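Local atomic coordinates of carboxylic ester hydrolase (Aspergillus niger, PDB entry 7K4O), a protein that hydrolyses carboxylic esters as a secreted serine esterase of the tannase family, probably releasing gallic acid from tannins. Residues A[468-473]-A[502-507]; A[410-415]-A[456-461]; A[478-483]-A[497-502]. All blocks are in the same frame, centred on the assembly; numbering follows the deposited sequence. Where two conformers were deposited one is given.

Contact 1 (A[468-473]-A[502-507]); sequences TNDAMP and VLQGEN. With NAG (2-acetamido-2-deoxy-beta-D-glucopyranose), chain G.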
loop_
_atom_site.group_PDB
_atom_site.type_symbol
_atom_site.label_atom_id
_atom_site.label_comp_id
_atom_site.label_asym_id
_atom_site.label_seq_id
_atom_site.Cartn_x
_atom_site.Cartn_y
_atom_site.Cartn_z
ATOM N N THR A 468 -6.740 -8.846 -6.035
ATOM C CA THR A 468 -7.843 -8.978 -7.021
ATOM C C THR A 468 -9.172 -8.776 -6.289
ATOM O O THR A 468 -9.247 -8.891 -5.029
ATOM C CB THR A 468 -7.770 -10.326 -7.745
ATOM O OG1 THR A 468 -7.726 -11.345 -6.756
ATOM C CG2 THR A 468 -6.540 -10.414 -8.612
ATOM N N ASN A 469 -10.191 -8.569 -7.105
ATOM C CA ASN A 469 -11.557 -8.232 -6.644
ATOM C C ASN A 469 -12.506 -9.341 -7.148
ATOM O O ASN A 469 -12.653 -9.438 -8.352
ATOM C CB ASN A 469 -11.912 -6.868 -7.193
ATOM C CG ASN A 469 -13.251 -6.351 -6.696
ATOM O OD1 ASN A 469 -14.025 -7.106 -6.067
ATOM N ND2 ASN A 469 -13.517 -5.112 -7.072
ATOM N N ASP A 470 -13.156 -10.047 -6.237
ATOM C CA ASP A 470 -14.081 -11.164 -6.579
ATOM C C ASP A 470 -15.289 -10.629 -7.339
ATOM O O ASP A 470 -15.911 -11.445 -8.016
ATOM C CB ASP A 470 -14.530 -11.902 -5.326
ATOM C CG ASP A 470 -13.418 -12.747 -4.737
ATOM O OD1 ASP A 470 -12.349 -12.919 -5.434
ATOM O OD2 ASP A 470 -13.605 -13.181 -3.583
ATOM N N ALA A 471 -15.612 -9.342 -7.218
ATOM C CA ALA A 471 -16.697 -8.696 -7.981
ATOM C C ALA A 471 -16.284 -8.480 -9.437
ATOM O O ALA A 471 -17.191 -8.399 -10.290
ATOM C CB ALA A 471 -17.122 -7.411 -7.312
ATOM N N MET A 472 -14.981 -8.323 -9.736
ATOM C CA MET A 472 -14.484 -8.048 -11.099
ATOM C C MET A 472 -13.340 -9.023 -11.376
ATOM O O MET A 472 -12.176 -8.638 -11.592
ATOM C CB MET A 472 -14.097 -6.583 -11.312
ATOM C CG MET A 472 -15.300 -5.644 -11.282
ATOM S SD MET A 472 -15.009 -3.938 -11.626
ATOM C CE MET A 472 -14.636 -3.380 -9.957
ATOM N N PRO A 473 -13.653 -10.344 -11.393
ATOM C CA PRO A 473 -12.634 -11.383 -11.529
ATOM C C PRO A 473 -11.931 -11.452 -12.887
ATOM O O PRO A 473 -10.903 -12.103 -12.956
ATOM C CB PRO A 473 -13.413 -12.686 -11.256
ATOM C CG PRO A 473 -14.832 -12.369 -11.713
ATOM C CD PRO A 473 -15.025 -10.913 -11.339
ATOM N N VAL A 502 -4.290 -11.925 -15.501
ATOM C CA VAL A 502 -5.620 -12.254 -14.942
ATOM C C VAL A 502 -5.433 -13.476 -14.071
ATOM O O VAL A 502 -4.956 -14.508 -14.571
ATOM C CB VAL A 502 -6.655 -12.458 -16.070
ATOM C CG1 VAL A 502 -7.999 -12.845 -15.467
ATOM C CG2 VAL A 502 -6.740 -11.227 -16.941
ATOM N N LEU A 503 -5.743 -13.378 -12.781
ATOM C CA LEU A 503 -5.386 -14.423 -11.805
ATOM C C LEU A 503 -6.590 -15.311 -11.442
ATOM O O LEU A 503 -6.376 -16.270 -10.673
ATOM C CB LEU A 503 -4.821 -13.776 -10.528
ATOM C CG LEU A 503 -3.563 -12.919 -10.729
ATOM C CD1 LEU A 503 -3.017 -12.386 -9.398
ATOM C CD2 LEU A 503 -2.499 -13.733 -11.458
ATOM N N GLN A 504 -7.782 -14.956 -11.897
ATOM C CA GLN A 504 -9.062 -15.558 -11.424
ATOM C C GLN A 504 -9.948 -15.797 -12.654
ATOM O O GLN A 504 -9.752 -15.124 -13.676
ATOM C CB GLN A 504 -9.826 -14.566 -10.527
ATOM C CG GLN A 504 -9.678 -14.731 -9.030
ATOM C CD GLN A 504 -10.720 -13.915 -8.284
ATOM O OE1 GLN A 504 -10.597 -12.702 -8.113
ATOM N NE2 GLN A 504 -11.768 -14.581 -7.814
ATOM N N GLY A 505 -10.954 -16.666 -12.514
ATOM C CA GLY A 505 -12.065 -16.738 -13.477
ATOM C C GLY A 505 -11.705 -17.444 -14.773
ATOM O O GLY A 505 -10.672 -18.142 -14.840
ATOM N N GLU A 506 -12.551 -17.301 -15.790
ATOM C CA GLU A 506 -12.422 -18.133 -17.016
ATOM C C GLU A 506 -11.206 -17.669 -17.822
ATOM O O GLU A 506 -10.723 -18.460 -18.627
ATOM C CB GLU A 506 -13.719 -18.126 -17.827
ATOM C CG GLU A 506 -14.116 -16.785 -18.398
ATOM C CD GLU A 506 -15.496 -16.762 -19.045
ATOM O OE1 GLU A 506 -15.902 -17.796 -19.641
ATOM O OE2 GLU A 506 -16.174 -15.706 -18.953
ATOM N N ASN A 507 -10.708 -16.446 -17.615
ATOM C CA ASN A 507 -9.522 -15.964 -18.366
ATOM C C ASN A 507 -8.241 -16.072 -17.525
ATOM O O ASN A 507 -7.245 -15.458 -17.910
ATOM C CB ASN A 507 -9.747 -14.559 -18.912
ATOM C CG ASN A 507 -10.930 -14.492 -19.853
ATOM O OD1 ASN A 507 -11.110 -15.378 -20.665
ATOM N ND2 ASN A 507 -11.712 -13.433 -19.784
HETATM C C1 NAG G . -22.612 -13.185 -6.133
HETATM C C2 NAG G . -21.635 -14.107 -5.438
HETATM C C3 NAG G . -21.905 -15.584 -5.645
HETATM C C4 NAG G . -23.379 -15.896 -5.400
HETATM C C5 NAG G . -24.254 -14.990 -6.282
HETATM C C6 NAG G . -25.737 -15.170 -6.000
HETATM C C7 NAG G . -19.400 -13.213 -5.123
HETATM C C8 NAG G . -18.110 -12.900 -5.791
HETATM N N2 NAG G . -20.316 -13.752 -5.914
HETATM O O3 NAG G . -21.060 -16.256 -4.703
HETATM O O4 NAG G . -23.624 -17.286 -5.662
HETATM O O5 NAG G . -23.975 -13.601 -6.048
HETATM O O6 NAG G . -26.015 -14.552 -4.741
HETATM O O7 NAG G . -19.562 -12.970 -3.944
#

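Contact 2 (A[410-415]-A[456-461]); sequences KVIHFH and RLYTVP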
loop_
_atom_site.group_PDB
_atom_site.type_symbol
_atom_site.label_atom_id
_atom_site.label_comp_id
_atom_site.label_asym_id
_atom_site.label_seq_id
_atom_site.Cartn_x
_atom_site.Cartn_y
_atom_site.Cartn_z
ATOM N N LYS A 410 14.778 4.052 -9.270
ATOM C CA LYS A 410 13.527 3.830 -10.033
ATOM C C LYS A 410 12.394 3.410 -9.096
ATOM O O LYS A 410 12.635 2.659 -8.133
ATOM C CB LYS A 410 13.732 2.734 -11.080
ATOM C CG LYS A 410 14.854 2.984 -12.070
ATOM C CD LYS A 410 14.680 4.217 -12.884
ATOM C CE LYS A 410 15.486 4.177 -14.174
ATOM N NZ LYS A 410 16.940 4.312 -13.917
ATOM N N VAL A 411 11.169 3.840 -9.419
ATOM C CA VAL A 411 9.961 3.414 -8.691
ATOM C C VAL A 411 8.920 2.902 -9.674
ATOM O O VAL A 411 8.628 3.607 -10.665
ATOM C CB VAL A 411 9.383 4.560 -7.837
ATOM C CG1 VAL A 411 8.080 4.163 -7.173
ATOM C CG2 VAL A 411 10.400 5.055 -6.812
ATOM N N ILE A 412 8.311 1.790 -9.334
ATOM C CA ILE A 412 7.035 1.285 -9.920
ATOM C C ILE A 412 5.998 1.375 -8.798
ATOM O O ILE A 412 6.172 0.739 -7.758
ATOM C CB ILE A 412 7.153 -0.158 -10.460
ATOM C CG1 ILE A 412 8.082 -0.217 -11.659
ATOM C CG2 ILE A 412 5.774 -0.709 -10.751
ATOM C CD1 ILE A 412 8.416 -1.612 -12.094
ATOM N N HIS A 413 5.004 2.209 -9.007
ATOM C CA HIS A 413 3.913 2.463 -8.047
ATOM C C HIS A 413 2.606 2.009 -8.706
ATOM O O HIS A 413 2.324 2.435 -9.836
ATOM C CB HIS A 413 3.954 3.947 -7.732
ATOM C CG HIS A 413 2.955 4.490 -6.772
ATOM N ND1 HIS A 413 2.975 5.820 -6.437
ATOM C CD2 HIS A 413 1.907 3.939 -6.124
ATOM C CE1 HIS A 413 1.969 6.062 -5.592
ATOM N NE2 HIS A 413 1.298 4.946 -5.378
ATOM N N PHE A 414 1.824 1.224 -8.004
ATOM C CA PHE A 414 0.523 0.761 -8.556
ATOM C C PHE A 414 -0.568 0.891 -7.511
ATOM O O PHE A 414 -0.311 0.925 -6.307
ATOM C CB PHE A 414 0.615 -0.666 -9.101
ATOM C CG PHE A 414 0.893 -1.716 -8.076
ATOM C CD1 PHE A 414 2.200 -1.963 -7.663
ATOM C CD2 PHE A 414 -0.138 -2.476 -7.544
ATOM C CE1 PHE A 414 2.439 -2.885 -6.664
ATOM C CE2 PHE A 414 0.114 -3.408 -6.568
ATOM C CZ PHE A 414 1.411 -3.632 -6.154
ATOM N N HIS A 415 -1.816 0.933 -7.979
ATOM C CA HIS A 415 -2.978 1.114 -7.093
ATOM C C HIS A 415 -4.239 0.540 -7.757
ATOM O O HIS A 415 -4.498 0.900 -8.918
ATOM C CB HIS A 415 -3.106 2.603 -6.750
ATOM C CG HIS A 415 -3.867 2.869 -5.507
ATOM N ND1 HIS A 415 -3.444 3.835 -4.596
ATOM C CD2 HIS A 415 -5.029 2.347 -5.011
ATOM C CE1 HIS A 415 -4.302 3.868 -3.591
ATOM N NE2 HIS A 415 -5.282 2.965 -3.798
ATOM N N ARG A 456 7.125 5.817 -12.214
ATOM C CA ARG A 456 5.956 5.482 -13.035
ATOM C C ARG A 456 4.863 4.927 -12.144
ATOM O O ARG A 456 5.123 4.153 -11.223
ATOM C CB ARG A 456 6.363 4.530 -14.174
ATOM C CG ARG A 456 7.408 5.143 -15.088
ATOM C CD ARG A 456 7.962 4.188 -16.156
ATOM N NE ARG A 456 6.946 3.985 -17.162
ATOM C CZ ARG A 456 6.676 4.825 -18.162
ATOM N NH1 ARG A 456 7.373 5.932 -18.349
ATOM N NH2 ARG A 456 5.718 4.507 -19.012
ATOM N N LEU A 457 3.635 5.338 -12.460
ATOM C CA LEU A 457 2.430 5.048 -11.683
ATOM C C LEU A 457 1.389 4.380 -12.585
ATOM O O LEU A 457 1.137 4.888 -13.713
ATOM C CB LEU A 457 1.891 6.374 -11.128
ATOM C CG LEU A 457 0.513 6.307 -10.489
ATOM C CD1 LEU A 457 0.483 5.410 -9.249
ATOM C CD2 LEU A 457 0.064 7.724 -10.155
ATOM N N TYR A 458 0.779 3.334 -12.088
ATOM C CA TYR A 458 -0.168 2.508 -12.864
ATOM C C TYR A 458 -1.391 2.206 -12.009
ATOM O O TYR A 458 -1.242 1.685 -10.900
ATOM C CB TYR A 458 0.493 1.204 -13.336
ATOM C CG TYR A 458 1.808 1.361 -14.045
ATOM C CD1 TYR A 458 2.973 1.440 -13.304
ATOM C CD2 TYR A 458 1.917 1.365 -15.433
ATOM C CE1 TYR A 458 4.214 1.552 -13.898
ATOM C CE2 TYR A 458 3.162 1.476 -16.035
ATOM C CZ TYR A 458 4.314 1.556 -15.274
ATOM O OH TYR A 458 5.580 1.684 -15.826
ATOM N N THR A 459 -2.601 2.470 -12.505
ATOM C CA THR A 459 -3.798 1.955 -11.812
ATOM C C THR A 459 -4.158 0.575 -12.341
ATOM O O THR A 459 -3.784 0.223 -13.508
ATOM C CB THR A 459 -4.978 2.947 -11.843
ATOM O OG1 THR A 459 -5.607 2.971 -13.129
ATOM C CG2 THR A 459 -4.560 4.353 -11.436
ATOM N N VAL A 460 -4.810 -0.218 -11.513
ATOM C CA VAL A 460 -5.121 -1.629 -11.872
ATOM C C VAL A 460 -6.639 -1.743 -12.027
ATOM O O VAL A 460 -7.378 -1.755 -11.022
ATOM C CB VAL A 460 -4.581 -2.622 -10.839
ATOM C CG1 VAL A 460 -4.732 -4.051 -11.341
ATOM C CG2 VAL A 460 -3.116 -2.301 -10.495
ATOM N N PRO A 461 -7.128 -1.927 -13.276
ATOM C CA PRO A 461 -8.568 -2.070 -13.518
ATOM C C PRO A 461 -9.248 -3.100 -12.641
ATOM O O PRO A 461 -8.800 -4.230 -12.506
ATOM C CB PRO A 461 -8.653 -2.513 -14.996
ATOM C CG PRO A 461 -7.446 -1.899 -15.621
ATOM C CD PRO A 461 -6.368 -1.947 -14.532
#

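Contact 3 (A[478-483]-A[497-502]); sequences PQTNMA and TLNATV. With NAG (2-acetamido-2-deoxy-beta-D-glucopyranose), chain B; MAN (alpha-D-mannopyranose), chain C; FWN (2-[2-(2-ethoxyethoxy)ethoxy]ethanol), chain S.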
loop_
_atom_site.group_PDB
_atom_site.type_symbol
_atom_site.label_atom_id
_atom_site.label_comp_id
_atom_site.label_asym_id
_atom_site.label_seq_id
_atom_site.Cartn_x
_atom_site.Cartn_y
_atom_site.Cartn_z
ATOM N N PRO A 478 -0.819 -6.937 -11.340
ATOM C CA PRO A 478 0.616 -6.974 -11.666
ATOM C C PRO A 478 1.325 -7.974 -10.764
ATOM O O PRO A 478 1.706 -7.680 -9.645
ATOM C CB PRO A 478 1.044 -5.520 -11.486
ATOM C CG PRO A 478 0.135 -5.028 -10.343
ATOM C CD PRO A 478 -1.203 -5.733 -10.575
ATOM N N GLN A 479 1.496 -9.196 -11.257
ATOM C CA GLN A 479 2.073 -10.313 -10.498
ATOM C C GLN A 479 3.581 -10.427 -10.746
ATOM O O GLN A 479 4.236 -11.217 -10.081
ATOM C CB GLN A 479 1.351 -11.607 -10.888
ATOM C CG GLN A 479 1.767 -12.824 -10.061
ATOM C CD GLN A 479 0.958 -14.070 -10.456
ATOM O OE1 GLN A 479 0.838 -14.365 -11.656
ATOM N NE2 GLN A 479 0.504 -14.831 -9.470
ATOM N N THR A 480 4.140 -9.628 -11.621
ATOM C CA THR A 480 5.529 -9.831 -12.097
ATOM C C THR A 480 6.365 -8.566 -11.860
ATOM O O THR A 480 7.249 -8.240 -12.647
ATOM C CB THR A 480 5.481 -10.301 -13.566
ATOM O OG1 THR A 480 4.772 -9.356 -14.377
ATOM C CG2 THR A 480 4.939 -11.720 -13.667
ATOM N N ASN A 481 6.087 -7.810 -10.786
ATOM C CA ASN A 481 6.776 -6.523 -10.620
ATOM C C ASN A 481 8.264 -6.702 -10.336
ATOM O O ASN A 481 9.021 -5.799 -10.735
ATOM C CB ASN A 481 6.119 -5.662 -9.558
ATOM C CG ASN A 481 4.771 -5.148 -10.005
ATOM O OD1 ASN A 481 4.469 -5.084 -11.212
ATOM N ND2 ASN A 481 3.980 -4.673 -9.042
ATOM N N MET A 482 8.687 -7.747 -9.649
ATOM C CA MET A 482 10.129 -7.914 -9.348
ATOM C C MET A 482 10.891 -8.170 -10.660
ATOM O O MET A 482 11.923 -7.504 -10.940
ATOM C CB MET A 482 10.356 -9.041 -8.362
ATOM C CG MET A 482 11.771 -9.150 -7.914
ATOM S SD MET A 482 12.339 -7.661 -6.970
ATOM C CE MET A 482 13.901 -8.380 -6.441
ATOM N N ALA A 483 10.338 -9.020 -11.524
ATOM C CA ALA A 483 10.994 -9.270 -12.829
ATOM C C ALA A 483 11.033 -7.974 -13.648
ATOM O O ALA A 483 12.069 -7.702 -14.297
ATOM C CB ALA A 483 10.288 -10.395 -13.595
ATOM N N THR A 497 4.329 0.067 -20.531
ATOM C CA THR A 497 3.145 -0.420 -19.803
ATOM C C THR A 497 3.645 -1.364 -18.714
ATOM O O THR A 497 4.748 -1.944 -18.853
ATOM C CB THR A 497 2.132 -1.100 -20.730
ATOM O OG1 THR A 497 2.822 -2.159 -21.410
ATOM C CG2 THR A 497 1.527 -0.102 -21.682
ATOM N N LEU A 498 2.871 -1.558 -17.654
ATOM C CA LEU A 498 3.248 -2.523 -16.610
ATOM C C LEU A 498 2.605 -3.882 -16.904
ATOM O O LEU A 498 1.389 -3.940 -17.162
ATOM C CB LEU A 498 2.827 -2.012 -15.232
ATOM C CG LEU A 498 3.246 -2.903 -14.058
ATOM C CD1 LEU A 498 4.759 -3.016 -14.020
ATOM C CD2 LEU A 498 2.728 -2.303 -12.739
ATOM N N ASN A 499 3.436 -4.918 -16.905
ATOM C CA ASN A 499 2.976 -6.290 -17.167
ATOM C C ASN A 499 1.908 -6.669 -16.154
ATOM O O ASN A 499 2.079 -6.390 -14.940
ATOM C CB ASN A 499 4.165 -7.238 -17.089
ATOM C CG ASN A 499 3.966 -8.500 -17.884
ATOM O OD1 ASN A 499 3.398 -8.458 -18.998
ATOM N ND2 ASN A 499 4.433 -9.590 -17.301
ATOM N N ALA A 500 0.865 -7.383 -16.571
ATOM C CA ALA A 500 -0.179 -7.855 -15.654
ATOM C C ALA A 500 -0.781 -9.183 -16.102
ATOM O O ALA A 500 -0.602 -9.582 -17.277
ATOM C CB ALA A 500 -1.235 -6.801 -15.502
ATOM N N THR A 501 -1.439 -9.838 -15.176
ATOM C CA THR A 501 -1.987 -11.198 -15.382
ATOM C C THR A 501 -3.364 -11.287 -14.775
ATOM O O THR A 501 -3.589 -10.740 -13.687
ATOM C CB THR A 501 -1.060 -12.265 -14.810
ATOM O OG1 THR A 501 0.248 -12.031 -15.324
ATOM C CG2 THR A 501 -1.543 -13.652 -15.163
ATOM N N VAL A 502 -4.290 -11.925 -15.501
ATOM C CA VAL A 502 -5.620 -12.254 -14.942
ATOM C C VAL A 502 -5.433 -13.476 -14.071
ATOM O O VAL A 502 -4.956 -14.508 -14.571
ATOM C CB VAL A 502 -6.655 -12.458 -16.070
ATOM C CG1 VAL A 502 -7.999 -12.845 -15.467
ATOM C CG2 VAL A 502 -6.740 -11.227 -16.941
HETATM C C1 NAG B . 4.338 -10.861 -17.985
HETATM C C2 NAG B . 5.601 -11.644 -17.785
HETATM C C3 NAG B . 5.499 -12.967 -18.559
HETATM C C4 NAG B . 4.241 -13.720 -18.130
HETATM C C5 NAG B . 3.047 -12.797 -18.335
HETATM C C6 NAG B . 1.721 -13.415 -17.886
HETATM C C7 NAG B . 7.642 -10.461 -17.386
HETATM C C8 NAG B . 8.798 -9.656 -17.764
HETATM N N2 NAG B . 6.705 -10.875 -18.247
HETATM O O3 NAG B . 6.648 -13.770 -18.247
HETATM O O4 NAG B . 4.140 -14.867 -19.020
HETATM O O5 NAG B . 3.250 -11.619 -17.550
HETATM O O6 NAG B . 0.678 -12.499 -18.041
HETATM O O7 NAG B . 7.624 -10.756 -16.232
HETATM C C1 MAN C . 2.178 -19.625 -14.690
HETATM C C2 MAN C . 2.736 -19.068 -13.348
HETATM C C3 MAN C . 1.597 -18.309 -12.674
HETATM C C4 MAN C . 1.112 -17.129 -13.513
HETATM C C5 MAN C . 0.771 -17.633 -14.929
HETATM C C6 MAN C . 0.616 -16.560 -15.959
HETATM O O2 MAN C . 3.822 -18.164 -13.591
HETATM O O3 MAN C . 2.131 -17.969 -11.399
HETATM O O4 MAN C . -0.061 -16.572 -12.913
HETATM O O5 MAN C . 1.794 -18.494 -15.479
HETATM O O6 MAN C . 0.123 -17.137 -17.279
HETATM O O4 FWN S . 15.729 -12.501 -13.900
HETATM C C5 FWN S . 14.546 -11.782 -14.003
HETATM C C6 FWN S . 14.584 -10.589 -14.886
HETATM O O7 FWN S . 13.555 -10.295 -15.731
HETATM C C8 FWN S . 13.545 -10.863 -16.982
HETATM C C9 FWN S . 12.225 -11.020 -17.641
HETATM O O10 FWN S . 11.559 -12.227 -17.490
HETATM C C11 FWN S . 10.790 -12.711 -18.534
HETATM C C12 FWN S . 9.987 -13.922 -18.268
HETATM O O13 FWN S . 10.694 -15.013 -17.797
HETATM C C14 FWN S . 9.981 -16.094 -17.305
HETATM C C1 FWN S . 10.685 -17.196 -16.581
HETATM O O HOH W 1 1.819 -9.909 -14.116
HETATM O O HOH W 2 1.925 -13.663 -14.046
HETATM O O HOH W 3 3.965 -7.023 -13.172
#

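Contact 1 (A[468-473]-A[502-507])
Polar contacts between the two surface loops centre on the amide of Gln504, which reaches across to the turn at 468-473. Its NE2 donates to OD1 of Asp470 at 3.0 Å, but the N-H to acceptor angle of 130° makes this a weak bond. The two side chains cross at about a right angle, with the carboxylate and amide planes 67° apart. The same OD1 also has OE1 of Gln504 beside it at 3.2 Å, an acceptor facing an acceptor, so one carboxylate oxygen sits next to both ends of the amide. The main-chain oxygens of Pro473 and Gln504 also lie close, 3.3 Å apart, without a bond between them. Extended beyond CG, the Gln504 chain crosses Thr468 obliquely; the Thr468 hydroxyl lies near OE1 but is bonded instead to Glu48.

Apolar packing does the rest. Gln504 CB rests 4.1 Å from CB of the Pro473 ring. The methyl CG2 of Thr468 touches CD1 of Leu503 at 4.1 Å, and Phe477 lies beside both residues. Val502 CG1 approaches only the carbonyl oxygen of Pro473.

Within 468-473 the bonds are local. Met472 N reaches Asn469 O at 2.9 Å, closing a type I turn, and Ala471 N donates to Asn469 OD1 at 3.0 Å from above the carbonyl plane, a straighter bond (153°) than that of Gln504. With CG anti to the backbone N, Asn469 also turns ND2 to the carbonyl oxygen of Gly462. A glycan sugar lies against the turn, its C8 methyl 3.5 Å from Asp470 O. The arrangement is an Asx turn superposed on a type I beta turn, in the loop that leads on from His465 of the gallic acid pocket.

Contact 2 (A[410-415]-A[456-461])
This is a parallel strand pair at the edge of the central mixed sheet of an alpha/beta-hydrolase fold: strand 455-460 is an outermost strand and strand 410-416 its inner neighbour. The two are joined by a beta-alpha-beta crossover whose connection includes helices 425-438 and 444-452. The short segments run at 23° to each other, and five main-chain hydrogen bonds connect them, the oxygen and nitrogen of alternate residues of 410-415 serving in turn. Arg456 N points almost straight at Val411 O (174°), whereas later bonds in the row are more bent. CA-H groups of Leu457, Phe414 and Thr459 add contacts to carbonyl oxygens of the opposite strand.

One face of the pair carries His413, His415, Leu457 and Thr459 and is packed against helix 425-438. There Ser427 OG is bonded to both His413 NE2 and His415 ND1, tying the two imidazoles to the helix; Tyr455 OH takes the other nitrogen of His413, and Ile422 O that of His415. Buried Thr459 OG1 is met by Arg520 and Asp417.

Ile412, Phe414, Arg456 and Tyr458 project from the other face, beside helix 481-491 and strand 498-502. Ile412 CG2 lies 4.2 Å from Tyr458 CE1, and Phe414 CD2 is equally far from Val460 CG2. Pro495 O accepts from Tyr458 OH and Arg456 NE, while Arg456 NH1 and NH2 bond to Asn452 O and Thr496 O.

On the helix 425-438 face, His413 and Leu457 lie side by side and point the same way, each with CG anti to its backbone N. Leu457 CD1 thereby sits over one face of the His413 imidazole, 3.6 Å from the ring centroid and 11° off its normal, a CH-pi contact.

Contact 3 (A[478-483]-A[497-502])
Thr480 OG1 and the glycosylated Asn499 form the heart of the contact. Asn499 ND2 is covalently bound to C1 of an N-acetylglucosamine, and its remaining N-H points to Thr480 OG1 at 3.0 Å (153°), close to the amide plane. Thr480 OG1 also accepts from water 1 and donates to water 3, so three bonds grip it. Water 3 in turn donates hydrogen bonds to Asn481 OD1 and Asn499 O; water 1 takes the N-H of Gln479 and reaches Thr501 OG1 at 2.9 Å.

Around this core the sugars are held from both segments. Thr501 OG1 bonds to O6 of the first sugar at 2.8 Å, and the extended Gln479 chain brings OE1 to 2.7 Å from O4 of a mannose, while water 2 links that OE1 to Thr501 OG1. Asn499 OD1 is itself fixed by Gln513 and Asn511, which sets the amide rotation. On the inner side, Pro478 CB packs on Leu498 CD2 at 3.8 Å. The whole joins helix 481-491, with Thr480 at the N-cap position, to the middle strand 498-502 of a three-stranded antiparallel sheet, Pro478 and Asn481 lying against Phe414, and Leu498 against Tyr458, of the central sheet.

In the fold
The three contacts step outward from the central sheet to the glycosylated surface. Contact 2 is the innermost, with its centre about 10 Å from that of contact 3; Phe414 CE1 meets Asn481 ND2 at 3.4 Å, and Pro478 also packs on Phe414 and Val460. Contact 3 passes into contact 1 through the shared Val502, and Leu503 CD2 touches Gln479 OE1 at 3.4 Å. Contacts 1 and 2 do not touch, their nearest atoms being about 6 Å apart. Contact 2 adjoins the probable active site: the side chain of His415 is about 9 Å from bound gallic acid and touches residues of the probable Ser186-His465-Asp419 triad.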